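Local coordinates for protein importin subunit beta-1 (Saccharomyces cerevisiae, PDB 5OWU) that carries proteins into the nucleus as the beta subunit of the import receptor, associating with importin alpha, which recognises the classical nuclear localization signal of the cargo, at residues Y268-D280 / S321-R335. Residues are numbered along the deposited sequence; the frame is centred on the assembly and turned at random.
Sequences YALTIATMKSPND and SIKDVVPNLLNLLTR
Successive HEAT repeats 7 and 8 of the importin-beta solenoid pack here through their first helices, where Ile-272 of helix 260-274 and Met-275, which follows in the chain, meet Val-325, Asn-328 and Leu-332 of helix 317-332. The segment axes run nearly parallel, 22° apart. Ile-272 CD1 lies 3.7 Å from Val-325 CG2. In Met-275, CG anti to the backbone N (chi1 -163°) carries SD in to 3.8 Å from both Asn-328 CB and Leu-329 CD2, and the bend at chi3 turns CE toward Val-325 CG1; CG meets Leu-332 CD1. Two waters bridge the more polar flank: one donates to Met-275 O and Asn-328 O, the other accepts from Lys-276 NZ and Asn-328 ND2. Arg-335 runs straight out as far as NE, and both terminal nitrogens converge end-on upon Ser-277 O, NH1 at 2.8 Å and NH2 at 2.9 Å, with that oxygen in the guanidinium plane. NH1 also forms a salt bridge with Asp-280 OD1 (3.0 Å), OD1 lying 21° out of that plane. A leucine in place of Arg-335 would probably leave the turn between helices 260-274 and 280-306 without this tie to the neighbouring repeat. Leu-332 CD2 sits 3.6 Å above the centre of one guanidinium face.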
ATOM      1  N   TYR A 268      -6.251   2.739 -29.952  1.00 35.34           N
ATOM      2  CA  TYR A 268      -4.943   3.336 -30.198  1.00 33.29           C
ATOM      3  C   TYR A 268      -5.087   4.729 -30.810  1.00 41.09           C
ATOM      4  O   TYR A 268      -4.601   5.733 -30.262  1.00 38.54           O
ATOM      5  CB  TYR A 268      -4.138   2.394 -31.097  1.00 37.09           C
ATOM      6  CG  TYR A 268      -3.024   3.039 -31.875  1.00 44.18           C
ATOM      7  CD1 TYR A 268      -3.270   3.610 -33.119  1.00 42.21           C
ATOM      8  CD2 TYR A 268      -1.720   3.058 -31.387  1.00 48.54           C
ATOM      9  CE1 TYR A 268      -2.267   4.189 -33.844  1.00 51.85           C
ATOM     10  CE2 TYR A 268      -0.706   3.643 -32.114  1.00 45.49           C
ATOM     11  CZ  TYR A 268      -0.992   4.205 -33.342  1.00 52.37           C
ATOM     12  OH  TYR A 268       0.002   4.788 -34.088  1.00 59.80           O
ATOM     13  N   ALA A 269      -5.793   4.805 -31.939  1.00 33.42           N
ATOM     14  CA  ALA A 269      -5.993   6.081 -32.617  1.00 38.81           C
ATOM     15  C   ALA A 269      -6.750   7.067 -31.730  1.00 31.87           C
ATOM     16  O   ALA A 269      -6.345   8.226 -31.592  1.00 39.99           O
ATOM     17  CB  ALA A 269      -6.740   5.849 -33.931  1.00 35.92           C
ATOM     18  N   LEU A 270      -7.846   6.617 -31.110  1.00 37.50           N
ATOM     19  CA  LEU A 270      -8.682   7.517 -30.313  1.00 47.33           C
ATOM     20  C   LEU A 270      -7.896   8.137 -29.158  1.00 41.14           C
ATOM     21  O   LEU A 270      -7.882   9.365 -28.979  1.00 38.70           O
ATOM     22  CB  LEU A 270      -9.900   6.762 -29.777  1.00 43.47           C
ATOM     23  CG  LEU A 270     -10.929   6.222 -30.783  1.00 46.58           C
ATOM     24  CD1 LEU A 270     -12.014   5.457 -30.054  1.00 46.94           C
ATOM     25  CD2 LEU A 270     -11.539   7.341 -31.607  1.00 44.58           C
ATOM     26  N   THR A 271      -7.242   7.299 -28.352  1.00 42.76           N
ATOM     27  CA  THR A 271      -6.566   7.813 -27.166  1.00 34.61           C
ATOM     28  C   THR A 271      -5.373   8.673 -27.549  1.00 35.44           C
ATOM     29  O   THR A 271      -5.108   9.701 -26.908  1.00 40.37           O
ATOM     30  CB  THR A 271      -6.140   6.662 -26.250  1.00 30.43           C
ATOM     31  OG1 THR A 271      -5.163   5.839 -26.897  1.00 36.83           O
ATOM     32  CG2 THR A 271      -7.348   5.819 -25.862  1.00 36.03           C
ATOM     33  N   ILE A 272      -4.650   8.283 -28.606  1.00 34.08           N
ATOM     34  CA  ILE A 272      -3.548   9.121 -29.065  1.00 42.82           C
ATOM     35  C   ILE A 272      -4.067  10.481 -29.506  1.00 42.11           C
ATOM     36  O   ILE A 272      -3.447  11.517 -29.240  1.00 42.94           O
ATOM     37  CB  ILE A 272      -2.768   8.421 -30.192  1.00 41.37           C
ATOM     38  CG1 ILE A 272      -1.968   7.258 -29.598  1.00 44.76           C
ATOM     39  CG2 ILE A 272      -1.845   9.411 -30.903  1.00 51.21           C
ATOM     40  CD1 ILE A 272      -1.159   6.468 -30.604  1.00 64.03           C
ATOM     41  N   ALA A 273      -5.211  10.497 -30.188  1.00 42.64           N
ATOM     42  CA  ALA A 273      -5.775  11.753 -30.660  1.00 41.81           C
ATOM     43  C   ALA A 273      -6.120  12.664 -29.492  1.00 43.85           C
ATOM     44  O   ALA A 273      -5.726  13.837 -29.467  1.00 43.90           O
ATOM     45  CB  ALA A 273      -7.013  11.479 -31.511  1.00 49.67           C
ATOM     46  N   THR A 274      -6.844  12.137 -28.501  1.00 46.98           N
ATOM     47  CA  THR A 274      -7.276  12.989 -27.397  1.00 56.75           C
ATOM     48  C   THR A 274      -6.150  13.339 -26.426  1.00 54.95           C
ATOM     49  O   THR A 274      -6.324  14.257 -25.617  1.00 43.33           O
ATOM     50  CB  THR A 274      -8.432  12.331 -26.643  1.00 55.23           C
ATOM     51  OG1 THR A 274      -8.154  10.941 -26.442  1.00 75.77           O
ATOM     52  CG2 THR A 274      -9.725  12.487 -27.434  1.00 57.34           C
ATOM     53  N   MET A 275      -4.994  12.672 -26.495  1.00 44.75           N
ATOM     54  CA  MET A 275      -3.884  13.092 -25.643  1.00 43.43           C
ATOM     55  C   MET A 275      -3.416  14.508 -25.958  1.00 49.87           C
ATOM     56  O   MET A 275      -2.685  15.099 -25.155  1.00 45.58           O
ATOM     57  CB  MET A 275      -2.702  12.133 -25.774  1.00 37.47           C
ATOM     58  CG  MET A 275      -1.701  12.279 -24.645  1.00 37.93           C
ATOM     59  SD  MET A 275      -0.491  10.958 -24.589  1.00 40.47           S
ATOM     60  CE  MET A 275      -1.511   9.563 -24.160  1.00 33.31           C
ATOM     61  N   LYS A 276      -3.803  15.062 -27.105  1.00 54.27           N
ATOM     62  CA  LYS A 276      -3.432  16.421 -27.475  1.00 54.08           C
ATOM     63  C   LYS A 276      -4.518  17.436 -27.150  1.00 38.26           C
ATOM     64  O   LYS A 276      -4.372  18.611 -27.497  1.00 43.95           O
ATOM     65  CB  LYS A 276      -3.091  16.489 -28.969  1.00 54.89           C
ATOM     66  CG  LYS A 276      -1.981  15.528 -29.382  1.00 58.75           C
ATOM     67  CD  LYS A 276      -1.304  15.947 -30.682  1.00 54.64           C
ATOM     68  CE  LYS A 276      -2.255  15.913 -31.861  1.00 64.84           C
ATOM     69  NZ  LYS A 276      -2.859  14.568 -32.053  1.00 69.14           N
ATOM     70  N   SER A 277      -5.593  17.016 -26.501  1.00 35.61           N
ATOM     71  CA  SER A 277      -6.671  17.939 -26.190  1.00 48.94           C
ATOM     72  C   SER A 277      -6.141  19.114 -25.369  1.00 49.07           C
ATOM     73  O   SER A 277      -5.366  18.914 -24.425  1.00 40.91           O
ATOM     74  CB  SER A 277      -7.774  17.229 -25.410  1.00 42.50           C
ATOM     75  OG  SER A 277      -8.707  18.163 -24.892  1.00 45.84           O
ATOM     76  N   PRO A 278      -6.545  20.350 -25.686  1.00 53.76           N
ATOM     77  CA  PRO A 278      -6.176  21.482 -24.821  1.00 48.53           C
ATOM     78  C   PRO A 278      -6.835  21.439 -23.450  1.00 39.58           C
ATOM     79  O   PRO A 278      -6.484  22.259 -22.593  1.00 44.17           O
ATOM     80  CB  PRO A 278      -6.638  22.706 -25.625  1.00 51.53           C
ATOM     81  CG  PRO A 278      -7.710  22.196 -26.517  1.00 48.95           C
ATOM     82  CD  PRO A 278      -7.351  20.776 -26.843  1.00 56.18           C
ATOM     83  N   ASN A 279      -7.773  20.524 -23.220  1.00 41.41           N
ATOM     84  CA  ASN A 279      -8.402  20.359 -21.915  1.00 49.14           C
ATOM     85  C   ASN A 279      -7.566  19.391 -21.084  1.00 49.39           C
ATOM     86  O   ASN A 279      -7.384  18.232 -21.477  1.00 44.94           O
ATOM     87  CB  ASN A 279      -9.828  19.835 -22.069  1.00 49.24           C
ATOM     88  CG  ASN A 279     -10.558  19.739 -20.748  1.00 47.16           C
ATOM     89  OD1 ASN A 279     -10.186  18.952 -19.877  1.00 51.83           O
ATOM     90  ND2 ASN A 279     -11.611  20.532 -20.593  1.00 55.72           N
ATOM     91  N   ASP A 280      -7.074  19.860 -19.931  1.00 50.65           N
ATOM     92  CA  ASP A 280      -6.151  19.055 -19.134  1.00 43.43           C
ATOM     93  C   ASP A 280      -6.815  17.793 -18.598  1.00 35.89           C
ATOM     94  O   ASP A 280      -6.148  16.764 -18.443  1.00 38.12           O
ATOM     95  CB  ASP A 280      -5.582  19.879 -17.974  1.00 37.09           C
ATOM     96  CG  ASP A 280      -4.711  21.031 -18.439  1.00 48.60           C
ATOM     97  OD1 ASP A 280      -4.313  21.055 -19.621  1.00 38.14           O
ATOM     98  OD2 ASP A 280      -4.417  21.915 -17.612  1.00 43.36           O
ATOM     99  N   SER A 321       3.795   1.602 -29.863  1.00 32.97           N
ATOM    100  CA  SER A 321       3.154   2.906 -29.989  1.00 37.09           C
ATOM    101  C   SER A 321       4.050   4.073 -29.586  1.00 38.26           C
ATOM    102  O   SER A 321       3.613   5.225 -29.678  1.00 33.03           O
ATOM    103  CB  SER A 321       1.888   2.940 -29.133  1.00 48.00           C
ATOM    104  OG  SER A 321       1.066   1.818 -29.392  1.00 35.83           O
ATOM    105  N   ILE A 322       5.279   3.805 -29.133  1.00 42.62           N
ATOM    106  CA  ILE A 322       6.141   4.862 -28.594  1.00 43.15           C
ATOM    107  C   ILE A 322       6.248   6.026 -29.566  1.00 44.95           C
ATOM    108  O   ILE A 322       6.117   7.195 -29.177  1.00 44.02           O
ATOM    109  CB  ILE A 322       7.531   4.297 -28.259  1.00 45.58           C
ATOM    110  CG1 ILE A 322       7.457   3.432 -27.009  1.00 53.39           C
ATOM    111  CG2 ILE A 322       8.540   5.419 -28.046  1.00 51.92           C
ATOM    112  CD1 ILE A 322       8.722   2.678 -26.726  1.00 60.19           C
ATOM    113  N   LYS A 323       6.521   5.714 -30.837  1.00 35.73           N
ATOM    114  CA  LYS A 323       6.683   6.727 -31.871  1.00 48.20           C
ATOM    115  C   LYS A 323       5.544   7.740 -31.848  1.00 40.57           C
ATOM    116  O   LYS A 323       5.766   8.941 -32.039  1.00 40.07           O
ATOM    117  CB  LYS A 323       6.760   6.056 -33.255  1.00 57.35           C
ATOM    118  CG  LYS A 323       8.008   5.187 -33.507  1.00 69.19           C
ATOM    119  CD  LYS A 323       7.920   4.403 -34.845  1.00 72.97           C
ATOM    120  CE  LYS A 323       9.020   3.327 -34.981  1.00 76.47           C
ATOM    121  NZ  LYS A 323       8.815   2.357 -36.122  1.00 84.73           N
ATOM    122  N   ASP A 324       4.314   7.271 -31.648  1.00 38.59           N
ATOM    123  CA  ASP A 324       3.133   8.126 -31.724  1.00 46.70           C
ATOM    124  C   ASP A 324       2.641   8.644 -30.376  1.00 41.80           C
ATOM    125  O   ASP A 324       2.063   9.735 -30.326  1.00 50.14           O
ATOM    126  CB  ASP A 324       1.999   7.360 -32.412  1.00 50.21           C
ATOM    127  CG  ASP A 324       2.475   6.596 -33.635  1.00 59.18           C
ATOM    128  OD1 ASP A 324       3.334   7.131 -34.363  1.00 47.10           O
ATOM    129  OD2 ASP A 324       2.021   5.458 -33.861  1.00 56.89           O
ATOM    130  N   VAL A 325       2.855   7.904 -29.286  1.00 38.70           N
ATOM    131  CA  VAL A 325       2.345   8.312 -27.978  1.00 36.33           C
ATOM    132  C   VAL A 325       3.300   9.287 -27.299  1.00 40.92           C
ATOM    133  O   VAL A 325       2.878  10.309 -26.744  1.00 33.83           O
ATOM    134  CB  VAL A 325       2.101   7.081 -27.084  1.00 39.27           C
ATOM    135  CG1 VAL A 325       1.758   7.511 -25.674  1.00 42.40           C
ATOM    136  CG2 VAL A 325       0.988   6.214 -27.649  1.00 44.08           C
ATOM    137  N   VAL A 326       4.599   8.973 -27.306  1.00 27.70           N
ATOM    138  CA  VAL A 326       5.537   9.693 -26.434  1.00 25.19           C
ATOM    139  C   VAL A 326       5.629  11.171 -26.779  1.00 33.71           C
ATOM    140  O   VAL A 326       5.717  11.998 -25.854  1.00 31.37           O
ATOM    141  CB  VAL A 326       6.896   8.982 -26.428  1.00 26.35           C
ATOM    142  CG1 VAL A 326       7.965   9.821 -25.714  1.00 29.41           C
ATOM    143  CG2 VAL A 326       6.749   7.643 -25.740  1.00 31.41           C
ATOM    144  N   PRO A 327       5.636  11.587 -28.049  1.00 40.03           N
ATOM    145  CA  PRO A 327       5.666  13.036 -28.325  1.00 34.18           C
ATOM    146  C   PRO A 327       4.510  13.797 -27.692  1.00 28.53           C
ATOM    147  O   PRO A 327       4.693  14.929 -27.216  1.00 39.55           O
ATOM    148  CB  PRO A 327       5.627  13.093 -29.857  1.00 43.76           C
ATOM    149  CG  PRO A 327       6.247  11.798 -30.292  1.00 43.12           C
ATOM    150  CD  PRO A 327       5.825  10.784 -29.272  1.00 35.12           C
ATOM    151  N   ASN A 328       3.323  13.195 -27.646  1.00 33.88           N
ATOM    152  CA  ASN A 328       2.185  13.859 -27.016  1.00 47.10           C
ATOM    153  C   ASN A 328       2.359  13.973 -25.498  1.00 34.24           C
ATOM    154  O   ASN A 328       2.038  15.018 -24.908  1.00 33.58           O
ATOM    155  CB  ASN A 328       0.903  13.112 -27.375  1.00 44.76           C
ATOM    156  CG  ASN A 328       0.608  13.151 -28.870  1.00 46.91           C
ATOM    157  OD1 ASN A 328       1.075  14.043 -29.584  1.00 51.06           O
ATOM    158  ND2 ASN A 328      -0.163  12.184 -29.348  1.00 48.53           N
ATOM    159  N   LEU A 329       2.865  12.919 -24.844  1.00 34.05           N
ATOM    160  CA  LEU A 329       3.184  13.007 -23.416  1.00 39.69           C
ATOM    161  C   LEU A 329       4.159  14.148 -23.149  1.00 32.44           C
ATOM    162  O   LEU A 329       3.920  15.029 -22.297  1.00 42.66           O
ATOM    163  CB  LEU A 329       3.794  11.691 -22.926  1.00 41.02           C
ATOM    164  CG  LEU A 329       2.936  10.452 -22.709  1.00 44.98           C
ATOM    165  CD1 LEU A 329       3.842   9.280 -22.333  1.00 37.11           C
ATOM    166  CD2 LEU A 329       1.903  10.695 -21.625  1.00 39.67           C
ATOM    167  N   LEU A 330       5.280  14.132 -23.873  1.00 27.87           N
ATOM    168  CA  LEU A 330       6.282  15.177 -23.724  1.00 29.61           C
ATOM    169  C   LEU A 330       5.636  16.550 -23.835  1.00 26.78           C
ATOM    170  O   LEU A 330       5.885  17.437 -23.009  1.00 33.56           O
ATOM    171  CB  LEU A 330       7.383  14.989 -24.771  1.00 32.75           C
ATOM    172  CG  LEU A 330       8.219  13.727 -24.540  1.00 37.24           C
ATOM    173  CD1 LEU A 330       9.073  13.385 -25.759  1.00 37.57           C
ATOM    174  CD2 LEU A 330       9.104  13.892 -23.309  1.00 36.52           C
ATOM    175  N   ASN A 331       4.768  16.730 -24.833  1.00 39.87           N
ATOM    176  CA  ASN A 331       4.072  18.006 -24.966  1.00 40.53           C
ATOM    177  C   ASN A 331       3.241  18.322 -23.726  1.00 46.36           C
ATOM    178  O   ASN A 331       3.101  19.493 -23.355  1.00 44.17           O
ATOM    179  CB  ASN A 331       3.181  18.000 -26.208  1.00 53.72           C
ATOM    180  CG  ASN A 331       2.377  19.281 -26.348  1.00 66.62           C
ATOM    181  OD1 ASN A 331       2.931  20.345 -26.629  1.00 68.73           O
ATOM    182  ND2 ASN A 331       1.064  19.186 -26.145  1.00 69.55           N
ATOM    183  N   LEU A 332       2.674  17.303 -23.076  1.00 29.57           N
ATOM    184  CA  LEU A 332       1.896  17.565 -21.874  1.00 36.16           C
ATOM    185  C   LEU A 332       2.767  18.041 -20.724  1.00 44.78           C
ATOM    186  O   LEU A 332       2.251  18.665 -19.789  1.00 32.67           O
ATOM    187  CB  LEU A 332       1.125  16.316 -21.447  1.00 34.60           C
ATOM    188  CG  LEU A 332      -0.002  15.862 -22.375  1.00 33.71           C
ATOM    189  CD1 LEU A 332      -0.581  14.537 -21.882  1.00 33.35           C
ATOM    190  CD2 LEU A 332      -1.094  16.924 -22.477  1.00 35.60           C
ATOM    191  N   LEU A 333       4.072  17.768 -20.764  1.00 32.00           N
ATOM    192  CA  LEU A 333       4.931  18.216 -19.668  1.00 31.11           C
ATOM    193  C   LEU A 333       4.972  19.734 -19.501  1.00 40.46           C
ATOM    194  O   LEU A 333       5.340  20.211 -18.418  1.00 33.93           O
ATOM    195  CB  LEU A 333       6.358  17.695 -19.864  1.00 26.91           C
ATOM    196  CG  LEU A 333       6.522  16.174 -19.830  1.00 30.09           C
ATOM    197  CD1 LEU A 333       7.968  15.801 -20.089  1.00 30.49           C
ATOM    198  CD2 LEU A 333       6.057  15.608 -18.493  1.00 28.51           C
ATOM    199  N   THR A 334       4.614  20.513 -20.526  1.00 37.03           N
ATOM    200  CA  THR A 334       4.696  21.968 -20.436  1.00 39.22           C
ATOM    201  C   THR A 334       3.416  22.601 -19.898  1.00 41.68           C
ATOM    202  O   THR A 334       3.230  23.815 -20.040  1.00 35.81           O
ATOM    203  CB  THR A 334       5.031  22.580 -21.798  1.00 36.61           C
ATOM    204  OG1 THR A 334       4.015  22.235 -22.747  1.00 33.89           O
ATOM    205  CG2 THR A 334       6.384  22.090 -22.280  1.00 35.81           C
ATOM    206  N   ARG A 335       2.540  21.816 -19.280  1.00 39.53           N
ATOM    207  CA  ARG A 335       1.322  22.331 -18.668  1.00 43.28           C
ATOM    208  C   ARG A 335       1.430  22.346 -17.143  1.00 42.36           C
ATOM    209  O   ARG A 335       0.482  22.009 -16.434  1.00 37.67           O
ATOM    210  CB  ARG A 335       0.112  21.517 -19.123  1.00 35.69           C
ATOM    211  CG  ARG A 335      -0.093  21.518 -20.624  1.00 41.26           C
ATOM    212  CD  ARG A 335      -1.385  20.811 -21.002  1.00 44.50           C
ATOM    213  NE  ARG A 335      -1.514  20.602 -22.445  1.00 40.97           N
ATOM    214  CZ  ARG A 335      -2.605  20.123 -23.035  1.00 32.97           C
ATOM    215  NH1 ARG A 335      -3.673  19.800 -22.314  1.00 38.44           N
ATOM    216  NH2 ARG A 335      -2.629  19.957 -24.347  1.00 39.37           N
TER
HETATM  217  O   HOH W   1      -0.188  16.177 -26.138  1.00 40.28           O
HETATM  218  O   HOH W   2      -0.683  12.449 -32.569  1.00 53.11           O